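Local coordinates for Glyoxalase/Bleomycin resistance protein/dioxygenase domain (Frankia sp., PDB 2RK0) that is of unproven function but belongs to the glyoxalase/bleomycin resistance protein/dioxygenase superfamily, which includes metal-dependent enzymes and antibiotic-sequestering resistance proteins, at residues L11-Y23 against L112-A124. Residues are numbered along the deposited sequence; the frame is centred on the assembly and turned at random.
Sequences LTVRDLDISCRWY and LAFRDADNIALEA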
# COMPACT_ATOMS: atom_id res chain seq x y z
N LEU A 11 3.72 -3.31 6.34
CA LEU A 11 3.31 -4.64 5.90
C LEU A 11 3.44 -5.67 7.02
O LEU A 11 4.39 -5.63 7.80
CB LEU A 11 4.17 -5.10 4.72
CG LEU A 11 4.20 -4.21 3.48
CD1 LEU A 11 5.06 -4.89 2.41
CD2 LEU A 11 2.78 -3.99 2.95
N THR A 12 2.48 -6.57 7.08
CA THR A 12 2.51 -7.64 8.07
C THR A 12 3.21 -8.82 7.42
O THR A 12 2.84 -9.25 6.32
CB THR A 12 1.09 -8.05 8.49
OG1 THR A 12 0.53 -7.03 9.32
CG2 THR A 12 1.13 -9.39 9.24
N VAL A 13 4.24 -9.33 8.08
CA VAL A 13 5.02 -10.46 7.57
C VAL A 13 5.15 -11.56 8.62
O VAL A 13 5.17 -11.29 9.81
CB VAL A 13 6.43 -10.00 7.13
CG1 VAL A 13 6.30 -8.99 5.99
CG2 VAL A 13 7.18 -9.39 8.31
N ARG A 14 5.25 -12.80 8.16
CA ARG A 14 5.36 -13.94 9.06
C ARG A 14 6.70 -13.98 9.80
O ARG A 14 6.75 -14.23 11.01
CB ARG A 14 5.16 -15.25 8.29
CG ARG A 14 5.18 -16.50 9.16
CD ARG A 14 4.64 -17.69 8.39
NE ARG A 14 4.35 -18.83 9.26
CZ ARG A 14 5.27 -19.65 9.75
NH1 ARG A 14 6.56 -19.47 9.46
NH2 ARG A 14 4.91 -20.66 10.54
N ASP A 15 7.78 -13.72 9.08
CA ASP A 15 9.11 -13.73 9.66
C ASP A 15 9.86 -12.44 9.33
O ASP A 15 10.29 -12.24 8.19
CB ASP A 15 9.89 -14.94 9.15
CG ASP A 15 11.22 -15.11 9.86
OD1 ASP A 15 12.00 -14.14 9.89
OD2 ASP A 15 11.47 -16.21 10.39
N LEU A 16 10.01 -11.58 10.33
CA LEU A 16 10.68 -10.30 10.15
C LEU A 16 12.06 -10.37 9.49
O LEU A 16 12.32 -9.68 8.50
CB LEU A 16 10.81 -9.58 11.50
CG LEU A 16 11.45 -8.19 11.43
CD1 LEU A 16 10.67 -7.31 10.47
CD2 LEU A 16 11.50 -7.58 12.82
N ASP A 17 12.94 -11.21 10.02
CA ASP A 17 14.29 -11.33 9.47
C ASP A 17 14.29 -11.77 8.01
O ASP A 17 15.04 -11.26 7.20
CB ASP A 17 15.12 -12.31 10.29
CG ASP A 17 15.30 -11.85 11.72
OD1 ASP A 17 15.58 -10.65 11.92
OD2 ASP A 17 15.17 -12.69 12.63
N ILE A 18 13.44 -12.74 7.69
CA ILE A 18 13.37 -13.23 6.32
C ILE A 18 12.95 -12.11 5.38
O ILE A 18 13.51 -11.94 4.30
CB ILE A 18 12.40 -14.43 6.20
CG1 ILE A 18 13.01 -15.64 6.92
CG2 ILE A 18 12.14 -14.76 4.73
CD1 ILE A 18 12.22 -16.92 6.76
N SER A 19 11.96 -11.32 5.80
CA SER A 19 11.47 -10.21 4.99
C SER A 19 12.49 -9.09 4.82
O SER A 19 12.63 -8.51 3.74
CB SER A 19 10.18 -9.66 5.60
OG SER A 19 9.14 -10.61 5.49
N CYS A 20 13.21 -8.77 5.90
CA CYS A 20 14.22 -7.72 5.84
C CYS A 20 15.24 -8.07 4.77
O CYS A 20 15.60 -7.23 3.96
CB CYS A 20 14.92 -7.57 7.19
SG CYS A 20 13.89 -6.81 8.45
N ARG A 21 15.71 -9.31 4.78
CA ARG A 21 16.68 -9.74 3.79
C ARG A 21 16.07 -9.72 2.38
O ARG A 21 16.73 -9.33 1.42
CB ARG A 21 17.18 -11.15 4.12
CG ARG A 21 18.17 -11.20 5.28
CD ARG A 21 18.80 -12.58 5.38
NE ARG A 21 17.92 -13.55 6.03
CZ ARG A 21 17.78 -13.65 7.35
NH1 ARG A 21 18.47 -12.85 8.16
NH2 ARG A 21 16.96 -14.55 7.87
N TRP A 22 14.82 -10.14 2.27
CA TRP A 22 14.17 -10.16 0.96
C TRP A 22 14.05 -8.75 0.38
O TRP A 22 14.44 -8.51 -0.76
CB TRP A 22 12.77 -10.76 1.06
CG TRP A 22 12.18 -11.08 -0.29
CD1 TRP A 22 12.28 -12.26 -0.96
CD2 TRP A 22 11.46 -10.19 -1.15
NE1 TRP A 22 11.67 -12.16 -2.19
CE2 TRP A 22 11.16 -10.90 -2.33
CE3 TRP A 22 11.04 -8.85 -1.04
CZ2 TRP A 22 10.45 -10.33 -3.40
CZ3 TRP A 22 10.34 -8.29 -2.11
CH2 TRP A 22 10.05 -9.03 -3.27
N TYR A 23 13.52 -7.82 1.16
CA TYR A 23 13.37 -6.47 0.67
C TYR A 23 14.71 -5.80 0.39
O TYR A 23 14.85 -5.06 -0.59
CB TYR A 23 12.53 -5.64 1.64
CG TYR A 23 11.05 -5.89 1.46
CD1 TYR A 23 10.42 -6.99 2.04
CD2 TYR A 23 10.30 -5.07 0.62
CE1 TYR A 23 9.07 -7.28 1.76
CE2 TYR A 23 8.97 -5.34 0.34
CZ TYR A 23 8.35 -6.44 0.91
OH TYR A 23 7.04 -6.71 0.58
N LEU A 112 5.74 -5.35 -14.14
CA LEU A 112 6.43 -6.54 -13.68
C LEU A 112 5.69 -6.92 -12.40
O LEU A 112 5.71 -6.17 -11.43
CB LEU A 112 7.89 -6.22 -13.39
CG LEU A 112 8.75 -7.32 -12.75
CD1 LEU A 112 8.65 -8.59 -13.56
CD2 LEU A 112 10.20 -6.83 -12.65
N ALA A 113 5.01 -8.06 -12.41
CA ALA A 113 4.26 -8.49 -11.24
C ALA A 113 5.06 -9.54 -10.48
O ALA A 113 5.54 -10.52 -11.07
CB ALA A 113 2.89 -9.04 -11.66
N PHE A 114 5.21 -9.34 -9.17
CA PHE A 114 5.97 -10.28 -8.36
C PHE A 114 5.44 -10.38 -6.93
O PHE A 114 4.58 -9.59 -6.52
CB PHE A 114 7.46 -9.89 -8.37
CG PHE A 114 7.74 -8.49 -7.87
CD1 PHE A 114 8.29 -8.29 -6.61
CD2 PHE A 114 7.47 -7.38 -8.67
CE1 PHE A 114 8.58 -7.00 -6.14
CE2 PHE A 114 7.75 -6.08 -8.22
CZ PHE A 114 8.31 -5.89 -6.95
N ARG A 115 5.94 -11.35 -6.18
CA ARG A 115 5.50 -11.56 -4.81
C ARG A 115 6.69 -11.53 -3.86
O ARG A 115 7.79 -11.90 -4.24
CB ARG A 115 4.81 -12.91 -4.68
CG ARG A 115 3.71 -13.16 -5.68
CD ARG A 115 2.46 -12.42 -5.29
NE ARG A 115 1.36 -12.74 -6.20
CZ ARG A 115 0.12 -12.97 -5.80
NH1 ARG A 115 -0.18 -12.93 -4.51
NH2 ARG A 115 -0.83 -13.24 -6.70
N ASP A 116 6.46 -11.11 -2.62
CA ASP A 116 7.56 -11.11 -1.67
C ASP A 116 7.56 -12.45 -0.95
O ASP A 116 6.80 -13.35 -1.31
CB ASP A 116 7.45 -9.93 -0.70
CG ASP A 116 6.32 -10.08 0.31
OD1 ASP A 116 5.57 -11.09 0.30
OD2 ASP A 116 6.20 -9.16 1.14
N ALA A 117 8.41 -12.58 0.06
CA ALA A 117 8.53 -13.82 0.82
C ALA A 117 7.21 -14.32 1.41
O ALA A 117 7.05 -15.52 1.65
CB ALA A 117 9.57 -13.66 1.91
N ASP A 118 6.26 -13.42 1.64
CA ASP A 118 4.96 -13.79 2.19
C ASP A 118 3.88 -13.86 1.11
O ASP A 118 2.69 -13.91 1.39
CB ASP A 118 4.55 -12.81 3.28
CG ASP A 118 5.29 -13.04 4.57
OD1 ASP A 118 4.81 -13.87 5.37
OD2 ASP A 118 6.36 -12.43 4.78
N ASN A 119 4.32 -13.84 -0.15
CA ASN A 119 3.40 -13.90 -1.28
C ASN A 119 2.57 -12.64 -1.43
O ASN A 119 1.56 -12.64 -2.13
CB ASN A 119 2.46 -15.10 -1.15
CG ASN A 119 2.24 -15.79 -2.46
OD1 ASN A 119 1.11 -16.13 -2.83
ND2 ASN A 119 3.33 -16.02 -3.19
N ILE A 120 2.97 -11.56 -0.78
CA ILE A 120 2.23 -10.31 -0.90
C ILE A 120 2.41 -9.84 -2.35
O ILE A 120 3.52 -9.85 -2.88
CB ILE A 120 2.77 -9.27 0.09
CG1 ILE A 120 2.54 -9.78 1.52
CG2 ILE A 120 2.11 -7.91 -0.17
CD1 ILE A 120 3.09 -8.88 2.61
N ALA A 121 1.31 -9.43 -2.97
CA ALA A 121 1.34 -8.99 -4.36
C ALA A 121 1.90 -7.59 -4.58
O ALA A 121 1.35 -6.60 -4.08
CB ALA A 121 -0.06 -9.08 -4.97
N LEU A 122 2.99 -7.53 -5.34
CA LEU A 122 3.68 -6.28 -5.66
C LEU A 122 3.82 -6.13 -7.18
O LEU A 122 3.73 -7.11 -7.93
CB LEU A 122 5.07 -6.27 -5.04
CG LEU A 122 5.16 -6.52 -3.53
CD1 LEU A 122 6.63 -6.62 -3.12
CD2 LEU A 122 4.44 -5.38 -2.80
N GLU A 123 4.05 -4.89 -7.62
CA GLU A 123 4.22 -4.59 -9.03
C GLU A 123 5.22 -3.44 -9.21
O GLU A 123 5.39 -2.60 -8.32
CB GLU A 123 2.90 -4.15 -9.68
CG GLU A 123 1.77 -5.14 -9.63
CD GLU A 123 0.60 -4.70 -10.51
OE1 GLU A 123 0.37 -3.48 -10.64
OE2 GLU A 123 -0.10 -5.58 -11.06
N ALA A 124 5.87 -3.43 -10.36
CA ALA A 124 6.80 -2.36 -10.74
C ALA A 124 6.22 -1.89 -12.06
O ALA A 124 5.98 -2.70 -12.96
CB ALA A 124 8.19 -2.89 -10.93
O HOH W 1 8.29 -13.36 6.33
O HOH W 2 7.53 -10.61 3.15
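Asp116, at the start of the type I turn that joins strand 109-115 to strand 121-127, meets two aromatic residues of helix 16-27 and shows how one aspartate can fold a hairpin end and dock it at once. Its CA lies over one face of the six-membered ring of Trp22, a CH-pi contact 3.6 Å from the centroid and 16° off the normal. A chi1 of -168° sets Trp22 CG opposite the backbone N and lays the indole across the turn, and its CH2 meets the edge of Phe114 at CE1, 3.8 Å away. Asp116 OD1 closes an Asx turn by accepting from Asp118 N and also takes Ile120 N, the two donors coming from opposite faces of its plane. OD2 receives the Tyr23 OH at 2.6 Å, on its anti side.

Packing is looser at the middle of the turn, Ala117 and Asp118. There Ala117 CB touches Ile18 CG2 at 4.0 Å, and water takes over much polar work. Asp118 OD1 accepts from Arg14 N (3.0 Å, 159°), met from above the carboxylate plane, whereas OD2 accepts a hydrogen bond from each of two waters that also bond Ser19 OG. One water accepts from the backbone N of Asp15, the helix N-cap residue; the other gives a weak bond to Asp116 OD2. Arg14 turns its guanidinium outward to Gly62 O.

The contact thus joins the first βαβββ module to the hairpin of the second, and its bonding implies that both aspartates are probably ionised, their charge stabilised by backbone N-H groups, a phenol and bound water.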